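Local coordinates for protein escJ (Escherichia coli, PDB 1YJ7) that probably forms part of the membrane-associated molecular platform on which the type III secretion system of enteropathogenic E. coli is assembled, at residues I87-L90 with K91-D94; T10-E13 with A14-Q18; E133-L136 with A137-V140. The protein carries 3 engineered substitutions. All coordinates share one frame; numbering follows the deposited sequence. Where two conformers were deposited one is given.

Contact 1: I87-L90 with K91-D94; sequences INYL and KEQD
Tyr89 and Gln93, one helical turn apart, meet across the middle of the α-helix 80-99, a straightforward case of i to i+4 contacts decorating a regular helical backbone. The backbone bonds form the first group: Lys91 N, Glu92 N, Gln93 N and Asp94 N each donate to the carbonyl four residues earlier, from Ile87 O to Leu90 O. Among these, Gln93 N lies 2.9 Å from Tyr89 O.

The second group is a CH-pi contact. With Tyr89 CG anti to the backbone N, the ring is carried along the helix toward Gln93, whose CG sits over one face, 3.9 Å from the ring centroid and 17° off the normal. The bend of Gln93 at chi2 folds its amide back beside the ring, its plane 20° from that of the ring, and CD comes within 3.9 Å of Tyr89 OH.

Polar side chains make up the third group. Asn88 ND2 and Glu92 OE1 lie 3.0 Å apart, with amide and carboxylate planes turned 67° against each other. The sound partner of Glu92 OE1 belongs to strand 105-113, where it accepts from Leu112 N, and Asn88 ND2 gives a weak hydrogen bond to Leu112 O. The two side chains thereby tie this side of the helix to one strand residue, while Lys91 NZ reaches Ser150 O at the end of helix 140-150. On another side, the hydrocarbon of Leu90 borders the Asp94 carboxylate, CD1 lying 3.9 Å from Asp94 OD1.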
loop_
_atom_site.group_PDB
_atom_site.type_symbol
_atom_site.label_atom_id
_atom_site.label_comp_id
_atom_site.label_asym_id
_atom_site.label_seq_id
_atom_site.Cartn_x
_atom_site.Cartn_y
_atom_site.Cartn_z
ATOM N N ILE D 87 10.448 -21.667 -21.537
ATOM C CA ILE D 87 11.553 -21.771 -22.492
ATOM C C ILE D 87 12.449 -20.521 -22.431
ATOM O O ILE D 87 13.673 -20.622 -22.479
ATOM C CB ILE D 87 11.003 -21.986 -23.937
ATOM C CG1 ILE D 87 10.395 -23.395 -24.086
ATOM C CG2 ILE D 87 12.072 -21.719 -24.983
ATOM C CD1 ILE D 87 11.402 -24.532 -24.067
ATOM N N ASN D 88 11.835 -19.342 -22.345
ATOM C CA ASN D 88 12.577 -18.089 -22.240
ATOM C C ASN D 88 13.403 -18.047 -20.968
ATOM O O ASN D 88 14.538 -17.597 -20.979
ATOM C CB ASN D 88 11.597 -16.904 -22.220
ATOM C CG ASN D 88 12.275 -15.576 -22.391
ATOM O OD1 ASN D 88 12.854 -15.304 -23.448
ATOM N ND2 ASN D 88 12.180 -14.699 -21.357
ATOM N N TYR D 89 12.811 -18.510 -19.877
ATOM C CA TYR D 89 13.465 -18.512 -18.571
ATOM C C TYR D 89 14.659 -19.452 -18.579
ATOM O O TYR D 89 15.749 -19.103 -18.106
ATOM C CB TYR D 89 12.455 -18.923 -17.501
ATOM C CG TYR D 89 13.038 -19.233 -16.150
ATOM C CD1 TYR D 89 13.490 -18.209 -15.309
ATOM C CD2 TYR D 89 13.117 -20.538 -15.692
ATOM C CE1 TYR D 89 14.018 -18.490 -14.060
ATOM C CE2 TYR D 89 13.628 -20.828 -14.437
ATOM C CZ TYR D 89 14.078 -19.796 -13.633
ATOM O OH TYR D 89 14.590 -20.080 -12.384
ATOM N N LEU D 90 14.475 -20.637 -19.149
ATOM C CA LEU D 90 15.602 -21.552 -19.332
ATOM C C LEU D 90 16.749 -20.928 -20.114
ATOM O O LEU D 90 17.911 -21.109 -19.743
ATOM C CB LEU D 90 15.159 -22.847 -20.015
ATOM C CG LEU D 90 16.240 -23.908 -20.232
ATOM C CD1 LEU D 90 16.706 -24.455 -18.912
ATOM C CD2 LEU D 90 15.713 -25.035 -21.142
ATOM N N LYS D 91 16.451 -20.226 -21.206
ATOM C CA LYS D 91 17.479 -19.550 -21.965
ATOM C C LYS D 91 18.174 -18.472 -21.130
ATOM O O LYS D 91 19.394 -18.385 -21.132
ATOM C CB LYS D 91 16.925 -18.932 -23.252
ATOM C CG LYS D 91 17.979 -18.249 -24.137
ATOM C CD LYS D 91 19.088 -19.212 -24.661
ATOM C CE LYS D 91 18.545 -20.268 -25.612
ATOM N NZ LYS D 91 19.643 -21.039 -26.316
ATOM N N GLU D 92 17.402 -17.663 -20.416
ATOM C CA GLU D 92 17.999 -16.646 -19.542
ATOM C C GLU D 92 18.978 -17.279 -18.540
ATOM O O GLU D 92 20.096 -16.765 -18.326
ATOM C CB GLU D 92 16.899 -15.908 -18.764
ATOM C CG GLU D 92 16.108 -14.931 -19.614
ATOM C CD GLU D 92 14.880 -14.393 -18.894
ATOM O OE1 GLU D 92 14.227 -13.497 -19.466
ATOM O OE2 GLU D 92 14.590 -14.854 -17.755
ATOM N N GLN D 93 18.554 -18.382 -17.938
ATOM C CA GLN D 93 19.369 -19.105 -16.958
ATOM C C GLN D 93 20.610 -19.711 -17.582
ATOM O O GLN D 93 21.691 -19.661 -16.985
ATOM C CB GLN D 93 18.512 -20.156 -16.257
ATOM C CG GLN D 93 17.410 -19.529 -15.385
ATOM C CD GLN D 93 17.940 -18.913 -14.090
ATOM O OE1 GLN D 93 17.732 -17.719 -13.818
ATOM N NE2 GLN D 93 18.600 -19.711 -13.298
ATOM N N ASP D 94 20.474 -20.252 -18.800
ATOM C CA ASP D 94 21.607 -20.800 -19.527
ATOM C C ASP D 94 22.650 -19.721 -19.836
ATOM O O ASP D 94 23.852 -19.958 -19.745
ATOM C CB ASP D 94 21.158 -21.401 -20.869
ATOM C CG ASP D 94 20.395 -22.708 -20.732
ATOM O OD1 ASP D 94 20.356 -23.337 -19.637
ATOM O OD2 ASP D 94 19.812 -23.196 -21.737
#

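Contact 2: T10-E13 with A14-Q18; sequences TEKE and ANQMQ
Glu11 O is gripped twice: Asn15 N donates to it at 2.9 Å, and a water adds a second bond at 3.0 Å. The same water donates to Asn15 OD1, also at 3.0 Å, so it bridges the carbonyl and the side chain of the residue one turn on. Asn15 places its amide there because CG is beside its own backbone N (chi1 -76°), which turns the group back over Glu11 O.

The setting is the first two turns of helix 11-23, and Thr10 is its N-cap. Thr10 OG1 accepts from Glu13 N at 3.1 Å with an N-H...O angle of 164°, occupying an amide that has no preceding helical carbonyl to use. From Ala14 N to Thr10 O onward the regular i to i+4 bonds take over.

Further round, Lys12 and Gln16 run side by side and point the same way. The extended lysine chain lies alongside the glutamine amide, with Lys12 CE 3.8 Å from Gln16 NE2, a contact of aliphatic carbon with a polar group. On the inner side, Glu13 OE2 accepts from Lys61 N. Met17 packs on Phe59, Leu9 and Leu40. Ala14 faces the sheet as well, touching Leu9 and Met38.

The chemistry thus divides the helix start in two: a hydrated polar side where the carbonyl of Glu11 is shared with water, and a side fixed by nonpolar packing and one carboxylate bond. Acidic Glu11 and Glu13, close to the amino end, would probably also interact favourably with the helix dipole.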
loop_
_atom_site.group_PDB
_atom_site.type_symbol
_atom_site.label_atom_id
_atom_site.label_comp_id
_atom_site.label_asym_id
_atom_site.label_seq_id
_atom_site.Cartn_x
_atom_site.Cartn_y
_atom_site.Cartn_z
ATOM N N THR D 10 20.034 -17.932 6.115
ATOM C CA THR D 10 20.984 -18.871 5.528
ATOM C C THR D 10 22.389 -18.500 5.975
ATOM O O THR D 10 22.635 -17.398 6.464
ATOM C CB THR D 10 20.935 -18.870 3.996
ATOM O OG1 THR D 10 21.366 -17.605 3.513
ATOM C CG2 THR D 10 19.503 -19.061 3.460
ATOM N N GLU D 11 23.318 -19.419 5.771
ATOM C CA GLU D 11 24.710 -19.167 6.106
ATOM C C GLU D 11 25.239 -17.965 5.359
ATOM O O GLU D 11 25.933 -17.126 5.930
ATOM C CB GLU D 11 25.559 -20.404 5.804
ATOM C CG GLU D 11 25.323 -21.499 6.820
ATOM C CD GLU D 11 26.089 -22.776 6.522
ATOM O OE1 GLU D 11 26.003 -23.711 7.356
ATOM O OE2 GLU D 11 26.771 -22.838 5.474
ATOM N N LYS D 12 24.921 -17.883 4.074
ATOM C CA LYS D 12 25.449 -16.818 3.235
ATOM C C LYS D 12 24.876 -15.473 3.636
ATOM O O LYS D 12 25.626 -14.521 3.761
ATOM C CB LYS D 12 25.166 -17.090 1.762
ATOM C CG LYS D 12 25.564 -15.974 0.819
ATOM C CD LYS D 12 25.169 -16.344 -0.617
ATOM C CE LYS D 12 24.977 -15.140 -1.492
ATOM N NZ LYS D 12 24.500 -15.577 -2.865
ATOM N N GLU D 13 23.568 -15.401 3.850
ATOM C CA GLU D 13 22.931 -14.130 4.231
ATOM C C GLU D 13 23.498 -13.644 5.577
ATOM O O GLU D 13 23.866 -12.478 5.737
ATOM C CB GLU D 13 21.413 -14.174 4.196
ATOM C CG GLU D 13 20.828 -12.785 4.394
ATOM C CD GLU D 13 19.725 -12.424 3.427
ATOM O OE1 GLU D 13 18.799 -13.230 3.268
ATOM O OE2 GLU D 13 19.786 -11.321 2.849
ATOM N N ALA D 14 23.574 -14.551 6.535
ATOM C CA ALA D 14 24.096 -14.229 7.849
ATOM C C ALA D 14 25.555 -13.775 7.749
ATOM O O ALA D 14 25.924 -12.784 8.365
ATOM C CB ALA D 14 23.948 -15.411 8.802
ATOM N N ASN D 15 26.386 -14.481 6.984
ATOM C CA ASN D 15 27.787 -14.095 6.864
ATOM C C ASN D 15 27.956 -12.718 6.236
ATOM O O ASN D 15 28.796 -11.935 6.655
ATOM C CB ASN D 15 28.580 -15.096 6.024
ATOM C CG ASN D 15 28.894 -16.375 6.771
ATOM O OD1 ASN D 15 28.857 -16.427 8.009
ATOM N ND2 ASN D 15 29.163 -17.438 6.011
ATOM N N GLN D 16 27.200 -12.449 5.185
ATOM C CA GLN D 16 27.304 -11.151 4.520
ATOM C C GLN D 16 26.885 -10.018 5.446
ATOM O O GLN D 16 27.575 -8.990 5.525
ATOM C CB GLN D 16 26.528 -11.140 3.203
ATOM C CG GLN D 16 27.183 -12.081 2.185
ATOM C CD GLN D 16 26.489 -12.092 0.848
ATOM O OE1 GLN D 16 25.287 -11.854 0.769
ATOM N NE2 GLN D 16 27.252 -12.384 -0.213
ATOM N N MET D 17 25.786 -10.200 6.164
ATOM C CA MET D 17 25.310 -9.168 7.088
ATOM C C MET D 17 26.281 -8.998 8.248
ATOM O O MET D 17 26.609 -7.886 8.634
ATOM C CB MET D 17 23.896 -9.487 7.586
ATOM C CG MET D 17 22.853 -9.321 6.526
ATOM S SD MET D 17 21.140 -9.483 7.213
ATOM C CE MET D 17 20.808 -10.804 6.590
ATOM N N GLN D 18 26.777 -10.115 8.773
ATOM C CA GLN D 18 27.687 -10.090 9.903
ATOM C C GLN D 18 28.989 -9.408 9.523
ATOM O O GLN D 18 29.441 -8.516 10.223
ATOM C CB GLN D 18 27.939 -11.532 10.387
ATOM C CG GLN D 18 28.893 -11.649 11.557
ATOM C CD GLN D 18 29.207 -13.078 11.934
ATOM O OE1 GLN D 18 29.964 -13.332 12.892
ATOM N NE2 GLN D 18 28.682 -14.006 11.185
HETATM O O HOH W 1 26.535 -18.092 8.753
#

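Contact 3: E133-L136 with A137-V140; sequences EVNL and APSV
Asn135 OD1 reaches over to the backbone of Ala137, accepting from Ala137 N at 2.9 Å. The donor sits above the amide plane, 57° out of it, rather than on a lone pair. Anti placement of CG relative to Asn135 N (chi1 174°) sends the amide forward along the chain to make this bond, and OD1 also comes up against the methyl group Ala137 CB, at 3.2 Å. This is an Asx turn, formed just where the loop starts to coil toward a helix.

The close-fitting part of the contact is the turn that follows. Leu136 O accepts from Ser139 N at 2.8 Å, closing a beta-turn close to type I, with the bond bent to 141° and the donor again well above the carbonyl plane. Val140 N then donates to Ala137 O at 3.2 Å, continuing the winding into helix 140-150. Pro138 lies within the beta-turn and has no amide hydrogen to offer; its CD instead packs against Asn135 O, at 3.4 Å. The Asn135 side chain crosses the proline ring at about a right angle, a looser meeting in which ND2 stays 4.0 Å from Pro138 CD.

The solvent side is bridged by water. One molecule donates to Asn135 O in a long bond of 3.3 Å and is hydrogen-bonded to Ser139 OG at 2.8 Å, linking the extended chain to the far end of the turn.

Opposite in character is Leu136, whose buried side chain packs on Val128 and Ser130 of strand 123-130 and Ile163 of strand 159-165. Ala137 and Val140 touch Ile163 too, seating the turn against the sheet just where helix 140-150 begins.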
loop_
_atom_site.group_PDB
_atom_site.type_symbol
_atom_site.label_atom_id
_atom_site.label_comp_id
_atom_site.label_asym_id
_atom_site.label_seq_id
_atom_site.Cartn_x
_atom_site.Cartn_y
_atom_site.Cartn_z
ATOM N N GLU D 133 38.074 -5.774 -7.867
ATOM C CA GLU D 133 39.448 -5.723 -8.366
ATOM C C GLU D 133 39.565 -5.994 -9.862
ATOM O O GLU D 133 40.682 -6.103 -10.364
ATOM C CB GLU D 133 40.342 -6.740 -7.623
ATOM C CG GLU D 133 40.106 -6.897 -6.130
ATOM C CD GLU D 133 40.160 -5.592 -5.352
ATOM O OE1 GLU D 133 39.569 -5.553 -4.242
ATOM O OE2 GLU D 133 40.785 -4.606 -5.828
ATOM N N VAL D 134 38.431 -6.156 -10.559
ATOM C CA VAL D 134 38.413 -6.528 -11.969
ATOM C C VAL D 134 37.669 -5.429 -12.747
ATOM O O VAL D 134 36.665 -4.905 -12.262
ATOM C CB VAL D 134 37.714 -7.888 -12.168
ATOM C CG1 VAL D 134 37.419 -8.175 -13.639
ATOM C CG2 VAL D 134 38.580 -9.016 -11.563
ATOM N N ASN D 135 38.173 -5.096 -13.931
ATOM C CA ASN D 135 37.454 -4.227 -14.886
ATOM C C ASN D 135 37.027 -5.058 -16.082
ATOM O O ASN D 135 37.871 -5.495 -16.866
ATOM C CB ASN D 135 38.368 -3.094 -15.358
ATOM C CG ASN D 135 37.746 -2.258 -16.446
ATOM O OD1 ASN D 135 36.537 -2.248 -16.628
ATOM N ND2 ASN D 135 38.582 -1.515 -17.152
ATOM N N LEU D 136 35.733 -5.276 -16.223
ATOM C CA LEU D 136 35.192 -6.114 -17.273
ATOM C C LEU D 136 34.895 -5.309 -18.550
ATOM O O LEU D 136 34.407 -5.868 -19.518
ATOM C CB LEU D 136 33.926 -6.811 -16.810
ATOM C CG LEU D 136 34.162 -7.906 -15.749
ATOM C CD1 LEU D 136 32.830 -8.531 -15.401
ATOM C CD2 LEU D 136 35.166 -8.926 -16.263
ATOM N N ALA D 137 35.184 -4.019 -18.553
ATOM C CA ALA D 137 34.870 -3.211 -19.738
ATOM C C ALA D 137 35.454 -3.785 -21.036
ATOM O O ALA D 137 34.741 -3.821 -22.022
ATOM C CB ALA D 137 35.270 -1.776 -19.542
ATOM N N PRO D 138 36.692 -4.264 -21.056
ATOM C CA PRO D 138 37.232 -4.885 -22.289
ATOM C C PRO D 138 36.485 -6.138 -22.756
ATOM O O PRO D 138 36.625 -6.522 -23.931
ATOM C CB PRO D 138 38.676 -5.221 -21.908
ATOM C CG PRO D 138 38.983 -4.341 -20.772
ATOM C CD PRO D 138 37.710 -4.240 -19.986
ATOM N N SER D 139 35.732 -6.780 -21.863
ATOM C CA SER D 139 34.945 -7.962 -22.197
ATOM C C SER D 139 33.511 -7.678 -22.666
ATOM O O SER D 139 32.800 -8.595 -23.044
ATOM C CB SER D 139 34.919 -8.916 -21.002
ATOM O OG SER D 139 36.238 -9.303 -20.686
ATOM N N VAL D 140 33.081 -6.419 -22.694
ATOM C CA VAL D 140 31.701 -6.127 -23.072
ATOM C C VAL D 140 31.366 -6.578 -24.491
ATOM O O VAL D 140 30.327 -7.164 -24.714
ATOM C CB VAL D 140 31.358 -4.641 -22.854
ATOM C CG1 VAL D 140 30.012 -4.269 -23.469
ATOM C CG2 VAL D 140 31.343 -4.368 -21.405
HETATM O O HOH W 2 38.009 -7.901 -19.102
#

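How the contacts relate
The three contacts follow one another along the chain without touching, and together they sample the start of a helix, the middle of a helix and the turn leading into one. Contact 2 belongs with the antiparallel sheet of strands 3-9, 28-32 and 38-42, whereas contacts 1 and 3 both border the mixed sheet of strands 105-113, 123-130 and 159-165. Contacts 1 and 2 lie on opposite sides of the chain's centre, their own centres about 28 Å apart; those of 1 and 3 are about 24 Å apart and those of 2 and 3 about 27 Å. A phosphate near Gln93 and a glycerol near Val140 probably come from the crystallisation liquor.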